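PDB 1ZJJ: uncharacterized protein from Pyrococcus horikoshii, which is probably a magnesium-dependent phosphatase of the haloacid dehalogenase (HAD) superfamily, although its physiological substrate is not established. Local coordinates for residues G145-G150 against E181-G186. Residues are numbered along the deposited sequence; the frame is centred on the assembly and turned at random.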
ATOM      1  N   GLY B 145     -11.235  -7.414 -14.087  1.00 22.08           N
ATOM      2  CA  GLY B 145     -11.003  -8.835 -14.265  1.00 21.48           C
ATOM      3  C   GLY B 145      -9.579  -9.252 -14.591  1.00 21.04           C
ATOM      4  O   GLY B 145      -9.314 -10.437 -14.759  1.00 21.40           O
ATOM      5  N   ALA B 146      -8.660  -8.298 -14.691  1.00 19.46           N
ATOM      6  CA  ALA B 146      -7.275  -8.635 -15.002  1.00 16.88           C
ATOM      7  C   ALA B 146      -6.633  -9.382 -13.849  1.00 17.70           C
ATOM      8  O   ALA B 146      -6.920  -9.099 -12.688  1.00 18.70           O
ATOM      9  CB  ALA B 146      -6.483  -7.375 -15.293  1.00 18.60           C
ATOM     10  N   THR B 147      -5.760 -10.332 -14.169  1.00 17.29           N
ATOM     11  CA  THR B 147      -5.062 -11.091 -13.138  1.00 18.03           C
ATOM     12  C   THR B 147      -4.193 -10.117 -12.332  1.00 16.68           C
ATOM     13  O   THR B 147      -3.625  -9.180 -12.886  1.00 17.63           O
ATOM     14  CB  THR B 147      -4.144 -12.170 -13.757  1.00 16.84           C
ATOM     15  OG1 THR B 147      -4.855 -12.879 -14.783  1.00 21.12           O
ATOM     16  CG2 THR B 147      -3.702 -13.162 -12.689  1.00 18.72           C
ATOM     17  N   PHE B 148      -4.112 -10.336 -11.025  1.00 15.12           N
ATOM     18  CA  PHE B 148      -3.315  -9.496 -10.139  1.00 15.29           C
ATOM     19  C   PHE B 148      -2.133 -10.375  -9.724  1.00 14.80           C
ATOM     20  O   PHE B 148      -2.290 -11.301  -8.928  1.00 14.61           O
ATOM     21  CB  PHE B 148      -4.172  -9.089  -8.929  1.00 14.88           C
ATOM     22  CG  PHE B 148      -3.467  -8.227  -7.903  1.00 15.04           C
ATOM     23  CD1 PHE B 148      -2.192  -7.711  -8.128  1.00 16.30           C
ATOM     24  CD2 PHE B 148      -4.107  -7.924  -6.701  1.00 15.06           C
ATOM     25  CE1 PHE B 148      -1.564  -6.903  -7.161  1.00 16.86           C
ATOM     26  CE2 PHE B 148      -3.492  -7.120  -5.732  1.00 16.60           C
ATOM     27  CZ  PHE B 148      -2.224  -6.610  -5.959  1.00 15.86           C
ATOM     28  N   ILE B 149      -0.966 -10.096 -10.300  1.00 14.90           N
ATOM     29  CA  ILE B 149       0.259 -10.859 -10.031  1.00 14.48           C
ATOM     30  C   ILE B 149       1.359 -10.001  -9.401  1.00 14.69           C
ATOM     31  O   ILE B 149       1.714  -8.944  -9.929  1.00 16.55           O
ATOM     32  CB  ILE B 149       0.832 -11.456 -11.337  1.00 14.82           C
ATOM     33  CG1 ILE B 149      -0.228 -12.313 -12.024  1.00 16.92           C
ATOM     34  CG2 ILE B 149       2.083 -12.286 -11.035  1.00 14.11           C
ATOM     35  CD1 ILE B 149       0.037 -12.529 -13.507  1.00 18.40           C
ATOM     36  N   GLY B 150       1.900 -10.466  -8.280  1.00 13.34           N
ATOM     37  CA  GLY B 150       2.967  -9.741  -7.611  1.00 14.30           C
ATOM     38  C   GLY B 150       4.257 -10.534  -7.710  1.00 15.68           C
ATOM     39  O   GLY B 150       4.253 -11.732  -7.457  1.00 15.44           O
ATOM     40  N   GLU B 181      -7.127 -10.580  -3.958  1.00 21.26           N
ATOM     41  CA  GLU B 181      -5.968 -11.243  -3.367  1.00 22.03           C
ATOM     42  C   GLU B 181      -4.938 -11.522  -4.462  1.00 20.23           C
ATOM     43  O   GLU B 181      -5.183 -12.323  -5.356  1.00 21.15           O
ATOM     44  CB  GLU B 181      -6.415 -12.552  -2.720  1.00 25.42           C
ATOM     45  CG  GLU B 181      -5.418 -13.152  -1.759  1.00 31.09           C
ATOM     46  CD  GLU B 181      -5.150 -12.240  -0.578  1.00 35.13           C
ATOM     47  OE1 GLU B 181      -6.127 -11.795   0.064  1.00 36.18           O
ATOM     48  OE2 GLU B 181      -3.965 -11.974  -0.292  1.00 37.29           O
ATOM     49  N   PRO B 182      -3.763 -10.877  -4.397  1.00 18.91           N
ATOM     50  CA  PRO B 182      -2.737 -11.096  -5.423  1.00 17.73           C
ATOM     51  C   PRO B 182      -2.092 -12.475  -5.423  1.00 17.83           C
ATOM     52  O   PRO B 182      -2.011 -13.137  -4.391  1.00 18.24           O
ATOM     53  CB  PRO B 182      -1.709 -10.018  -5.118  1.00 17.13           C
ATOM     54  CG  PRO B 182      -1.756  -9.951  -3.613  1.00 19.61           C
ATOM     55  CD  PRO B 182      -3.261  -9.989  -3.332  1.00 19.95           C
ATOM     56  N   ILE B 183      -1.635 -12.896  -6.595  1.00 17.89           N
ATOM     57  CA  ILE B 183      -0.928 -14.160  -6.728  1.00 17.65           C
ATOM     58  C   ILE B 183       0.532 -13.725  -6.611  1.00 17.97           C
ATOM     59  O   ILE B 183       1.052 -13.055  -7.504  1.00 16.61           O
ATOM     60  CB  ILE B 183      -1.188 -14.788  -8.102  1.00 17.05           C
ATOM     61  CG1 ILE B 183      -2.650 -15.223  -8.194  1.00 20.34           C
ATOM     62  CG2 ILE B 183      -0.270 -15.971  -8.326  1.00 18.80           C
ATOM     63  CD1 ILE B 183      -3.048 -15.734  -9.555  1.00 18.82           C
ATOM     64  N   ILE B 184       1.180 -14.062  -5.496  1.00 18.73           N
ATOM     65  CA  ILE B 184       2.576 -13.676  -5.289  1.00 18.48           C
ATOM     66  C   ILE B 184       3.508 -14.779  -5.766  1.00 17.76           C
ATOM     67  O   ILE B 184       3.422 -15.924  -5.324  1.00 17.66           O
ATOM     68  CB  ILE B 184       2.873 -13.356  -3.798  1.00 20.00           C
ATOM     69  CG1 ILE B 184       1.921 -12.265  -3.291  1.00 21.51           C
ATOM     70  CG2 ILE B 184       4.319 -12.883  -3.648  1.00 18.48           C
ATOM     71  CD1 ILE B 184       2.042 -10.950  -4.017  1.00 22.36           C
ATOM     72  N   ILE B 185       4.419 -14.416  -6.656  1.00 15.22           N
ATOM     73  CA  ILE B 185       5.339 -15.378  -7.245  1.00 15.03           C
ATOM     74  C   ILE B 185       6.558 -15.803  -6.422  1.00 16.80           C
ATOM     75  O   ILE B 185       6.804 -17.003  -6.245  1.00 17.35           O
ATOM     76  CB  ILE B 185       5.837 -14.853  -8.618  1.00 16.45           C
ATOM     77  CG1 ILE B 185       4.639 -14.525  -9.514  1.00 15.73           C
ATOM     78  CG2 ILE B 185       6.732 -15.893  -9.292  1.00 15.33           C
ATOM     79  CD1 ILE B 185       3.724 -15.701  -9.769  1.00 15.77           C
ATOM     80  N   GLY B 186       7.303 -14.823  -5.915  1.00 15.50           N
ATOM     81  CA  GLY B 186       8.527 -15.105  -5.187  1.00 17.71           C
ATOM     82  C   GLY B 186       8.465 -15.739  -3.811  1.00 18.67           C
ATOM     83  O   GLY B 186       7.389 -16.011  -3.279  1.00 18.90           O
TER
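The phenyl ring of F148 lies flat against the pyrrolidine of P182, both side chains pointing the same way. With CG anti to the backbone N (chi1 179°), the F148 ring brings one face under P182 CB, which sits 3.4 Å from the ring centroid and 8° off its normal, a clear CH-pi contact. Proline suits this place: its rigid ring offers polarised C-H groups to the pi cloud. Helix 167-178 covers the pair through I171. An alanine in place of F148 would probably lose the CH-pi contact and the packing against I171 and L174, loosening the edge strand.

The backbones join as parallel strands. I183 N donates to F148 O (2.9 Å) in the carbonyl plane, G150 N to I183 O (2.8 Å) from above that carbonyl's plane, and I185 N to G150 O (2.8 Å) almost along the C=O axis. A CB on G150 would collide with I184 CD1 as it now lies, 3.9 Å from G150 CA, so glycine suits the place. Beta-branched I149 and I183 suit their strands; I185, just past the strand's end, crosses I149 obliquely, its CG1 3.7 Å from I149 CG2, both beneath helix 69-80. T147 CG2 reaches I183 CD1, while its OG1 turns to H121.

Strand 183-184, reached through strands 156-159 and 162-165 and then helix 167-178, edges a four-stranded parallel sheet consistent with a HAD cap domain, separate from the six-stranded sheet carrying metal-binding D7, D9 and D210. Near-straight amide bonds set its register; apolar contacts on both faces secure it.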